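Local structure of tyrosine--tRNA ligase (Aeropyrum pernix, 2CYA) at residues F69-A74 against V112-A117; G38-E43 against I180-M185; F290-D295 against L324-A329; D255-K260 against E332-V337. The protein probably activates tyrosine with ATP and then transfers it to the acceptor end of tRNA(Tyr), as a class I aminoacyl-tRNA synthetase. All coordinates share one frame; numbering follows the deposited sequence.

Interaction 1: residues F69-A74 against V112-A117; sequences FSVLEA and VRFVDA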
# COMPACT_ATOMS: atom_id res chain seq x y z
N PHE A 69 -25.41 6.71 7.39
CA PHE A 69 -24.72 6.64 6.12
C PHE A 69 -23.65 7.66 5.81
O PHE A 69 -23.75 8.84 6.16
CB PHE A 69 -25.77 6.70 5.00
CG PHE A 69 -25.41 5.91 3.78
CD1 PHE A 69 -25.57 4.53 3.76
CD2 PHE A 69 -24.83 6.54 2.67
CE1 PHE A 69 -25.14 3.78 2.65
CE2 PHE A 69 -24.40 5.80 1.57
CZ PHE A 69 -24.56 4.42 1.56
N SER A 70 -22.63 7.19 5.09
CA SER A 70 -21.52 8.00 4.63
C SER A 70 -21.29 7.74 3.15
O SER A 70 -21.55 6.64 2.63
CB SER A 70 -20.22 7.64 5.37
OG SER A 70 -20.32 7.82 6.76
N VAL A 71 -20.81 8.76 2.47
CA VAL A 71 -20.48 8.60 1.06
C VAL A 71 -18.97 8.87 1.04
O VAL A 71 -18.51 9.92 1.52
CB VAL A 71 -21.21 9.62 0.14
CG1 VAL A 71 -20.61 9.55 -1.27
CG2 VAL A 71 -22.74 9.30 0.05
N LEU A 72 -18.20 7.92 0.55
CA LEU A 72 -16.75 8.14 0.48
C LEU A 72 -16.38 8.63 -0.92
O LEU A 72 -16.54 7.90 -1.89
CB LEU A 72 -15.96 6.85 0.78
CG LEU A 72 -14.44 7.06 0.60
CD1 LEU A 72 -13.95 7.96 1.75
CD2 LEU A 72 -13.66 5.71 0.59
N GLU A 73 -15.89 9.86 -1.01
CA GLU A 73 -15.47 10.38 -2.31
C GLU A 73 -14.09 9.76 -2.45
O GLU A 73 -13.12 10.27 -1.91
CB GLU A 73 -15.42 11.92 -2.25
CG GLU A 73 -16.82 12.46 -1.94
CD GLU A 73 -16.88 13.93 -1.61
OE1 GLU A 73 -15.85 14.50 -1.20
OE2 GLU A 73 -17.99 14.50 -1.74
N ALA A 74 -14.03 8.63 -3.16
CA ALA A 74 -12.80 7.85 -3.33
C ALA A 74 -11.83 8.48 -4.31
O ALA A 74 -11.53 7.90 -5.36
CB ALA A 74 -13.16 6.44 -3.78
N VAL A 112 -26.44 12.73 5.44
CA VAL A 112 -25.33 11.94 4.91
C VAL A 112 -23.99 12.59 5.23
O VAL A 112 -23.84 13.80 5.10
CB VAL A 112 -25.42 11.79 3.37
CG1 VAL A 112 -24.25 10.94 2.86
CG2 VAL A 112 -26.74 11.16 2.98
N ARG A 113 -23.01 11.79 5.66
CA ARG A 113 -21.69 12.32 5.94
C ARG A 113 -20.78 12.09 4.72
O ARG A 113 -20.44 10.95 4.37
CB ARG A 113 -21.10 11.64 7.18
CG ARG A 113 -19.75 12.20 7.60
CD ARG A 113 -19.12 11.40 8.75
NE ARG A 113 -18.97 9.97 8.44
CZ ARG A 113 -17.84 9.28 8.61
NH1 ARG A 113 -16.75 9.88 9.10
NH2 ARG A 113 -17.80 7.98 8.33
N PHE A 114 -20.40 13.17 4.05
CA PHE A 114 -19.52 13.08 2.89
C PHE A 114 -18.09 13.11 3.40
O PHE A 114 -17.73 13.98 4.20
CB PHE A 114 -19.78 14.23 1.91
CG PHE A 114 -21.05 14.06 1.12
CD1 PHE A 114 -22.27 14.51 1.63
CD2 PHE A 114 -21.03 13.43 -0.12
CE1 PHE A 114 -23.45 14.33 0.91
CE2 PHE A 114 -22.21 13.24 -0.85
CZ PHE A 114 -23.42 13.70 -0.33
N VAL A 115 -17.29 12.15 2.94
CA VAL A 115 -15.90 12.01 3.36
C VAL A 115 -14.99 11.92 2.15
O VAL A 115 -15.22 11.10 1.25
CB VAL A 115 -15.71 10.69 4.16
CG1 VAL A 115 -14.35 10.65 4.84
CG2 VAL A 115 -16.81 10.54 5.17
N ASP A 116 -13.97 12.76 2.12
CA ASP A 116 -12.97 12.73 1.04
C ASP A 116 -11.92 11.68 1.47
O ASP A 116 -11.50 11.66 2.62
CB ASP A 116 -12.29 14.11 0.91
CG ASP A 116 -11.31 14.18 -0.26
OD1 ASP A 116 -10.41 13.32 -0.35
OD2 ASP A 116 -11.45 15.09 -1.09
N ALA A 117 -11.51 10.81 0.56
CA ALA A 117 -10.52 9.78 0.90
C ALA A 117 -9.28 10.39 1.58
O ALA A 117 -8.58 9.71 2.33
CB ALA A 117 -10.11 9.04 -0.36
O HOH W 1 -13.81 15.30 -2.56

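Interaction 2: residues G38-E43 against I180-M185; sequences GYIGYE and IALGGM. With SO4 (sulfate ion), chain D.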
# COMPACT_ATOMS: atom_id res chain seq x y z
N GLY A 38 -23.28 2.39 7.32
CA GLY A 38 -23.06 1.93 5.96
C GLY A 38 -22.47 3.05 5.13
O GLY A 38 -22.42 4.20 5.56
N TYR A 39 -22.02 2.71 3.93
CA TYR A 39 -21.48 3.72 3.04
C TYR A 39 -21.54 3.21 1.62
O TYR A 39 -21.97 2.08 1.38
CB TYR A 39 -20.00 4.03 3.37
CG TYR A 39 -18.96 3.24 2.56
CD1 TYR A 39 -17.78 3.86 2.13
CD2 TYR A 39 -19.16 1.91 2.20
CE1 TYR A 39 -16.82 3.18 1.38
CE2 TYR A 39 -18.21 1.21 1.44
CZ TYR A 39 -17.04 1.85 1.03
OH TYR A 39 -16.11 1.20 0.23
N ILE A 40 -21.16 4.09 0.71
CA ILE A 40 -20.96 3.75 -0.69
C ILE A 40 -19.68 4.54 -0.99
O ILE A 40 -19.48 5.66 -0.49
CB ILE A 40 -22.07 4.19 -1.68
CG1 ILE A 40 -21.70 3.65 -3.07
CG2 ILE A 40 -22.24 5.70 -1.71
CD1 ILE A 40 -22.73 3.92 -4.22
N GLY A 41 -18.79 3.91 -1.75
CA GLY A 41 -17.55 4.55 -2.13
C GLY A 41 -17.60 4.59 -3.64
O GLY A 41 -17.91 3.57 -4.28
N TYR A 42 -17.29 5.73 -4.22
CA TYR A 42 -17.33 5.83 -5.67
C TYR A 42 -16.19 6.72 -6.14
O TYR A 42 -15.77 7.63 -5.42
CB TYR A 42 -18.67 6.43 -6.11
CG TYR A 42 -18.72 7.93 -5.97
CD1 TYR A 42 -18.44 8.76 -7.05
CD2 TYR A 42 -18.96 8.53 -4.72
CE1 TYR A 42 -18.39 10.16 -6.90
CE2 TYR A 42 -18.92 9.92 -4.56
CZ TYR A 42 -18.64 10.72 -5.66
OH TYR A 42 -18.61 12.10 -5.53
N GLU A 43 -15.72 6.47 -7.36
CA GLU A 43 -14.66 7.28 -7.94
C GLU A 43 -15.27 8.51 -8.62
O GLU A 43 -16.13 8.37 -9.50
CB GLU A 43 -13.89 6.48 -9.01
CG GLU A 43 -13.01 5.33 -8.50
CD GLU A 43 -12.40 4.52 -9.65
OE1 GLU A 43 -12.02 5.11 -10.68
OE2 GLU A 43 -12.31 3.29 -9.53
N ILE A 180 -22.52 -2.33 6.69
CA ILE A 180 -22.99 -2.47 5.31
C ILE A 180 -22.18 -1.71 4.26
O ILE A 180 -21.83 -0.55 4.44
CB ILE A 180 -24.44 -1.97 5.15
CG1 ILE A 180 -25.41 -2.75 6.03
CG2 ILE A 180 -24.85 -2.08 3.70
CD1 ILE A 180 -26.79 -2.10 6.09
N ALA A 181 -21.95 -2.36 3.14
CA ALA A 181 -21.23 -1.77 2.02
C ALA A 181 -22.17 -1.76 0.81
O ALA A 181 -22.52 -2.81 0.28
CB ALA A 181 -19.98 -2.60 1.70
N LEU A 182 -22.61 -0.58 0.40
CA LEU A 182 -23.47 -0.46 -0.77
C LEU A 182 -22.58 -0.16 -1.97
O LEU A 182 -21.57 0.53 -1.84
CB LEU A 182 -24.46 0.69 -0.58
CG LEU A 182 -25.28 1.11 -1.81
CD1 LEU A 182 -26.33 0.04 -2.08
CD2 LEU A 182 -25.96 2.46 -1.56
N GLY A 183 -22.94 -0.68 -3.13
CA GLY A 183 -22.17 -0.40 -4.32
C GLY A 183 -22.75 -1.09 -5.53
O GLY A 183 -23.64 -1.95 -5.41
N GLY A 184 -22.27 -0.72 -6.71
CA GLY A 184 -22.74 -1.35 -7.92
C GLY A 184 -22.18 -2.76 -7.96
O GLY A 184 -21.29 -3.11 -7.17
N MET A 185 -22.68 -3.58 -8.87
CA MET A 185 -22.19 -4.95 -9.00
C MET A 185 -20.73 -4.99 -9.37
O MET A 185 -20.09 -6.03 -9.24
CB MET A 185 -23.00 -5.71 -10.04
CG MET A 185 -24.31 -6.25 -9.51
SD MET A 185 -24.04 -7.51 -8.22
CE MET A 185 -23.84 -8.99 -9.21
S SO4 D . -20.43 2.42 -8.39
O1 SO4 D . -20.12 2.44 -6.90
O2 SO4 D . -21.00 1.04 -8.71
O3 SO4 D . -21.47 3.35 -8.62
O4 SO4 D . -19.17 2.46 -9.04
O HOH W 2 -19.08 1.23 -2.63

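Interaction 3: residues F290-D295 against L324-A329; sequences FTLRVD and LDLKNA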
# COMPACT_ATOMS: atom_id res chain seq x y z
N PHE A 290 -44.91 6.66 -9.73
CA PHE A 290 -44.56 7.07 -11.09
C PHE A 290 -45.46 6.39 -12.10
O PHE A 290 -45.86 5.23 -11.92
CB PHE A 290 -43.10 6.73 -11.44
CG PHE A 290 -42.74 7.05 -12.87
CD1 PHE A 290 -42.54 8.37 -13.28
CD2 PHE A 290 -42.64 6.03 -13.82
CE1 PHE A 290 -42.26 8.67 -14.62
CE2 PHE A 290 -42.35 6.32 -15.16
CZ PHE A 290 -42.16 7.65 -15.56
N THR A 291 -45.74 7.11 -13.18
CA THR A 291 -46.60 6.64 -14.26
C THR A 291 -45.94 6.92 -15.61
O THR A 291 -45.43 8.01 -15.82
CB THR A 291 -47.93 7.38 -14.25
OG1 THR A 291 -48.41 7.50 -12.91
CG2 THR A 291 -48.94 6.64 -15.09
N LEU A 292 -45.98 5.95 -16.51
CA LEU A 292 -45.41 6.16 -17.85
C LEU A 292 -46.54 6.17 -18.89
O LEU A 292 -47.08 5.12 -19.25
CB LEU A 292 -44.40 5.07 -18.20
CG LEU A 292 -43.66 5.29 -19.53
CD1 LEU A 292 -42.68 6.45 -19.39
CD2 LEU A 292 -42.92 4.04 -19.95
N ARG A 293 -46.90 7.36 -19.36
CA ARG A 293 -47.96 7.53 -20.37
C ARG A 293 -47.40 7.26 -21.77
O ARG A 293 -46.45 7.91 -22.19
CB ARG A 293 -48.51 8.95 -20.28
CG ARG A 293 -49.46 9.36 -21.41
CD ARG A 293 -49.65 10.87 -21.44
NE ARG A 293 -50.16 11.38 -20.16
CZ ARG A 293 -50.14 12.66 -19.80
NH1 ARG A 293 -49.63 13.58 -20.61
NH2 ARG A 293 -50.63 13.02 -18.62
N VAL A 294 -47.99 6.30 -22.49
CA VAL A 294 -47.52 5.97 -23.84
C VAL A 294 -48.62 5.97 -24.90
O VAL A 294 -49.78 5.69 -24.61
CB VAL A 294 -46.85 4.58 -23.88
CG1 VAL A 294 -46.21 4.34 -25.24
CG2 VAL A 294 -45.81 4.47 -22.78
N ASP A 295 -48.24 6.26 -26.15
CA ASP A 295 -49.18 6.29 -27.27
C ASP A 295 -49.33 4.93 -27.95
O ASP A 295 -50.27 4.70 -28.71
CB ASP A 295 -48.74 7.33 -28.31
CG ASP A 295 -49.03 8.75 -27.87
OD1 ASP A 295 -48.57 9.16 -26.78
OD2 ASP A 295 -49.73 9.46 -28.62
N LEU A 324 -39.99 2.09 -30.55
CA LEU A 324 -40.01 3.52 -30.79
C LEU A 324 -40.97 4.24 -29.85
O LEU A 324 -40.72 5.38 -29.45
CB LEU A 324 -40.38 3.79 -32.25
CG LEU A 324 -40.11 5.22 -32.74
CD1 LEU A 324 -38.71 5.66 -32.33
CD2 LEU A 324 -40.25 5.26 -34.25
N ASP A 325 -42.07 3.59 -29.49
CA ASP A 325 -43.03 4.22 -28.58
C ASP A 325 -42.48 4.25 -27.16
O ASP A 325 -42.75 5.19 -26.40
CB ASP A 325 -44.37 3.47 -28.59
CG ASP A 325 -45.22 3.81 -29.80
OD1 ASP A 325 -45.37 5.03 -30.11
OD2 ASP A 325 -45.75 2.87 -30.43
N LEU A 326 -41.71 3.22 -26.79
CA LEU A 326 -41.11 3.16 -25.47
C LEU A 326 -40.03 4.24 -25.41
O LEU A 326 -39.98 5.01 -24.45
CB LEU A 326 -40.50 1.77 -25.23
CG LEU A 326 -39.82 1.52 -23.87
CD1 LEU A 326 -40.86 1.50 -22.75
CD2 LEU A 326 -39.08 0.21 -23.92
N LYS A 327 -39.20 4.30 -26.45
CA LYS A 327 -38.13 5.30 -26.54
C LYS A 327 -38.62 6.72 -26.25
O LYS A 327 -38.10 7.40 -25.37
CB LYS A 327 -37.51 5.29 -27.94
CG LYS A 327 -36.82 4.01 -28.35
CD LYS A 327 -35.35 4.05 -28.03
CE LYS A 327 -34.57 3.06 -28.88
NZ LYS A 327 -34.62 3.36 -30.34
N ASN A 328 -39.61 7.17 -27.02
CA ASN A 328 -40.15 8.52 -26.85
C ASN A 328 -40.64 8.77 -25.45
O ASN A 328 -40.35 9.82 -24.88
CB ASN A 328 -41.32 8.78 -27.82
CG ASN A 328 -40.85 9.21 -29.19
OD1 ASN A 328 -41.66 9.39 -30.09
ND2 ASN A 328 -39.54 9.39 -29.34
N ALA A 329 -41.41 7.83 -24.92
CA ALA A 329 -41.97 7.96 -23.59
C ALA A 329 -40.89 7.99 -22.51
O ALA A 329 -41.00 8.73 -21.54
CB ALA A 329 -42.96 6.82 -23.31

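Interaction 4: residues D255-K260 against E332-V337; sequences DDIRRK and ESLIEV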
# COMPACT_ATOMS: atom_id res chain seq x y z
N ASP A 255 -32.68 18.00 -25.93
CA ASP A 255 -32.47 17.47 -27.28
C ASP A 255 -31.42 16.35 -27.30
O ASP A 255 -31.58 15.36 -28.01
CB ASP A 255 -32.06 18.59 -28.22
CG ASP A 255 -31.98 18.13 -29.67
OD1 ASP A 255 -30.91 18.30 -30.30
OD2 ASP A 255 -32.99 17.61 -30.19
N ASP A 256 -30.36 16.50 -26.51
CA ASP A 256 -29.32 15.46 -26.42
C ASP A 256 -29.97 14.17 -25.90
O ASP A 256 -29.69 13.08 -26.40
CB ASP A 256 -28.22 15.87 -25.44
CG ASP A 256 -27.28 16.93 -25.99
OD1 ASP A 256 -26.60 17.59 -25.18
OD2 ASP A 256 -27.22 17.09 -27.22
N ILE A 257 -30.82 14.30 -24.88
CA ILE A 257 -31.49 13.14 -24.32
C ILE A 257 -32.42 12.46 -25.34
O ILE A 257 -32.48 11.23 -25.42
CB ILE A 257 -32.29 13.52 -23.05
CG1 ILE A 257 -31.33 13.96 -21.94
CG2 ILE A 257 -33.11 12.34 -22.55
CD1 ILE A 257 -32.02 14.44 -20.67
N ARG A 258 -33.16 13.25 -26.11
CA ARG A 258 -34.05 12.70 -27.13
C ARG A 258 -33.25 11.94 -28.20
O ARG A 258 -33.67 10.86 -28.65
CB ARG A 258 -34.85 13.82 -27.80
CG ARG A 258 -36.09 14.22 -27.05
CD ARG A 258 -36.76 15.43 -27.66
NE ARG A 258 -37.75 15.96 -26.72
CZ ARG A 258 -37.80 17.22 -26.31
NH1 ARG A 258 -38.74 17.58 -25.45
NH2 ARG A 258 -36.93 18.11 -26.75
N ARG A 259 -32.12 12.50 -28.60
CA ARG A 259 -31.27 11.88 -29.62
C ARG A 259 -30.68 10.57 -29.11
O ARG A 259 -30.83 9.52 -29.74
CB ARG A 259 -30.13 12.82 -30.03
CG ARG A 259 -29.18 12.24 -31.09
CD ARG A 259 -27.78 12.82 -30.93
NE ARG A 259 -27.88 14.24 -30.60
CZ ARG A 259 -27.18 14.86 -29.64
NH1 ARG A 259 -27.38 16.15 -29.44
NH2 ARG A 259 -26.31 14.20 -28.90
N LYS A 260 -30.00 10.64 -27.97
CA LYS A 260 -29.37 9.47 -27.38
C LYS A 260 -30.35 8.34 -27.12
O LYS A 260 -30.03 7.18 -27.35
CB LYS A 260 -28.64 9.84 -26.08
CG LYS A 260 -27.45 10.76 -26.30
CD LYS A 260 -26.77 11.09 -24.97
CE LYS A 260 -25.62 12.06 -25.14
NZ LYS A 260 -24.87 12.18 -23.86
N GLU A 332 -38.92 11.38 -22.84
CA GLU A 332 -39.65 12.50 -22.27
C GLU A 332 -39.69 12.47 -20.74
O GLU A 332 -39.55 13.52 -20.11
CB GLU A 332 -41.05 12.59 -22.89
CG GLU A 332 -41.04 12.82 -24.44
CD GLU A 332 -40.32 14.11 -24.84
OE1 GLU A 332 -40.63 15.18 -24.26
OE2 GLU A 332 -39.44 14.05 -25.74
N SER A 333 -39.87 11.29 -20.14
CA SER A 333 -39.87 11.19 -18.67
C SER A 333 -38.47 11.47 -18.10
O SER A 333 -38.31 12.10 -17.05
CB SER A 333 -40.33 9.81 -18.23
OG SER A 333 -41.60 9.52 -18.76
N LEU A 334 -37.44 10.98 -18.78
CA LEU A 334 -36.06 11.18 -18.33
C LEU A 334 -35.75 12.66 -18.30
O LEU A 334 -35.04 13.16 -17.43
CB LEU A 334 -35.11 10.47 -19.29
CG LEU A 334 -33.72 10.12 -18.79
CD1 LEU A 334 -33.82 9.43 -17.43
CD2 LEU A 334 -33.07 9.19 -19.85
N ILE A 335 -36.27 13.37 -19.29
CA ILE A 335 -36.09 14.80 -19.36
C ILE A 335 -36.64 15.46 -18.08
O ILE A 335 -36.00 16.35 -17.53
CB ILE A 335 -36.79 15.36 -20.60
CG1 ILE A 335 -35.93 15.05 -21.84
CG2 ILE A 335 -37.07 16.85 -20.42
CD1 ILE A 335 -36.57 15.39 -23.18
N GLU A 336 -37.80 15.01 -17.60
CA GLU A 336 -38.36 15.60 -16.38
C GLU A 336 -37.48 15.29 -15.18
O GLU A 336 -37.32 16.13 -14.28
CB GLU A 336 -39.78 15.09 -16.11
CG GLU A 336 -40.81 15.46 -17.17
CD GLU A 336 -40.78 16.93 -17.54
OE1 GLU A 336 -40.66 17.79 -16.63
OE2 GLU A 336 -40.88 17.24 -18.76
N VAL A 337 -36.91 14.09 -15.14
CA VAL A 337 -36.05 13.73 -14.03
C VAL A 337 -34.77 14.57 -14.05
O VAL A 337 -34.30 15.03 -13.01
CB VAL A 337 -35.65 12.23 -14.07
CG1 VAL A 337 -34.59 11.96 -13.01
CG2 VAL A 337 -36.90 11.33 -13.81

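Interaction 1: residues F69-A74 against V112-A117
In the Rossmann-type sheet of the catalytic core, strand 68-73 pairs in parallel with strand 113-116, from Ser-70 beside Arg-113 to Glu-73 beside Asp-116. Five backbone hydrogen bonds join the two segments, among them Arg-113 N to Phe-69 O (3.1 Å) and Ala-117 N to Glu-73 O (3.0 Å). Arg-113 bends at chi3 (56°), which turns NE towards Ser-70. Its NE and NH2 both donate to Ser-70 OG, each at 3.0 Å, and OG lies near the guanidinium plane. Val-115 CG2 sits over the centre of one guanidinium face. An alanine at Ser-70 would remove OG, and the guanidinium would probably lose this shared acceptor and be freer to turn. On the other side of the sheet, Val-71 and Phe-114 lie side by side, with Val-71 CB 3.8 Å from Phe-114 CD2. Val-112 CG1 lies above one face of that ring, offset toward the rim, and touches Val-71 CG2 (3.6 Å). Further along, Glu-73 OE1 and Asp-116 OD2 are 4.4 Å apart. One water donates to both. Glu-73 OE2 pairs with Arg-99, and Asp-116 OD1 caps Glu-118 N. These partners probably offset the repulsion between the two carboxylates.

Interaction 2: residues G38-E43 against I180-M185
Ile-180 meets Gly-38 where strand 180-184 runs parallel to strand 37-42 in the middle of the Rossmann-type sheet. Ile-180 O receives Tyr-39 N at 3.3 Å, and Gly-38 CA also lies against this oxygen. The Ile-180 side chain packs on Ile-209 of the next strand, 207-211.

Ala-181 follows on the opposite face of the sheet. Its CB lies 4.2 Å from Tyr-39 CE2, at the edge of the ring and near its plane. Tyr-39 is predicted to bind L-tyrosine, as is Asp-172, which lies close to it. One face of the Tyr-39 ring lies against Gly-41 N, offset toward the rim.

Leu-182 N donates to Tyr-39 O (2.9 Å) in a fairly straight bond. Leu-182 CD2 approaches Ile-40 CB, while Ile-40 CG1 rests 3.4 Å from Leu-182 O. CG1 of Ile-40 is anti to the backbone N (chi1 -176°), which brings it beside that oxygen. Phe-69 and helix 51-64 cover Leu-182 and Ile-40 on this face.

The two short strands run 33° apart, and past Leu-182 N the direct backbone bonding stops. Gly-183 CA still comes within 4.3 Å of Ile-40 CG1. At Gly-184 the backbone N makes a weak hydrogen bond to O2 of a sulfate, probably from the crystallisation liquor. A water fills in where the strands part: it accepts from Gly-41 N (2.8 Å) and donates to Leu-182 O (2.7 Å).

Interaction 3: residues F290-D295 against L324-A329
Leu-292 and Val-294 pack on Ala-329 in an apolar contact of a short strand and the loop after it against a helix, in the mainly helical C-terminal part of the chain. Strand 292-293 belongs to a two-stranded antiparallel sheet with strand 305-306. Helix 323-346 lies against it. No hydrogen bond crosses between the two segments, and the contact is away from the annotated sites.

Leu-292 and Val-294 both point toward the helix, while the side chain of Arg-293 between them leads away. Val-294 straddles one helical turn with its two methyls. CG1, anti to the backbone N (chi1 -173°), lies 3.7 Å from Asp-325 O and 3.9 Å from Asp-325 CB. CG2 meets Ala-329 CB at 3.7 Å. The strand backbone also comes near the small alanine: Arg-293 O is 3.8 Å from the same CB.

Leu-292, which is buried, reaches the helix through both its methyls. Its CD2 approaches Leu-326 CD1 at 4.3 Å, where Leu-312 of helix 309-317 touches both leucines. Asp-295 and Asp-325 lie toward solvent. Their carboxylates are like charges, though OD1 to OD1 is 6.2 Å, so any repulsion is probably mild. Ala-329 O accepts from Ser-333 OG one turn on. Leu-292 CD1 lies 3.6 Å from that oxygen, and 3.9 Å from Ala-329 CB.

Interaction 4: residues D255-K260 against E332-V337
Arg-258 and Glu-332 form a two-point salt bridge between helices 254-262 and 323-346. Arg-258 NE donates to Glu-332 OE2 at 2.7 Å, and Arg-258 NH1 to Glu-332 OE1 at a longer 3.3 Å. Both bonds are nearly straight. Each oxygen uses its syn lone pair, and the guanidinium and carboxylate planes are only 7° apart. The arginine reaches across with its chain extended from CG to NE. Glu-332 instead folds at chi2 (-59°), which turns CD toward the arginine.

Ile-335 CD1 lies 3.5 Å above one face of the guanidinium, offset toward its rim, and so covers part of that face. A leucine in place of Arg-258 would remove the guanidinium, and Glu-332 would probably be left without its positive mate here and Ile-335 CD1 without the flat group beneath it.

Beside this ion pair lies the buried part of the contact. Ile-257 CG2 sits 4.0 Å from Ile-335 CG1 and 4.1 Å from Leu-334 CD2. Farther out, Leu-334 also packs on Ile-279 of helix 275-284, and Ile-257 on Val-248. Lys-260 and Arg-259 tie their helix to the loop before it through Asp-252 and Glu-245. The axes of the two short helical segments approach to 9.5 Å, with directions 145° apart. This is roughly antiparallel helix packing, in the helical region that follows the KMSKS motif of a class I synthetase.

Overall arrangement
Interactions 1 and 2 share one sheet. Strands 68-73 and 37-42 are neighbours in it, and Leu-72 N to Ile-40 O is probably one of the hydrogen bonds joining them. Both are buried and held by backbone bonds, though 180-185 parts from its partner and takes in a water. Interactions 3 and 4 share helix 323-346 and touch where Leu-292 CD1 meets Ser-333 OG. They lack backbone bonds across the contact. Interaction 3 is apolar with acidic side chains toward solvent, while interaction 4 joins a buried apolar patch to a salt bridge. The two pairs are well separated: the centres of interactions 2 and 4 are about 28 Å apart.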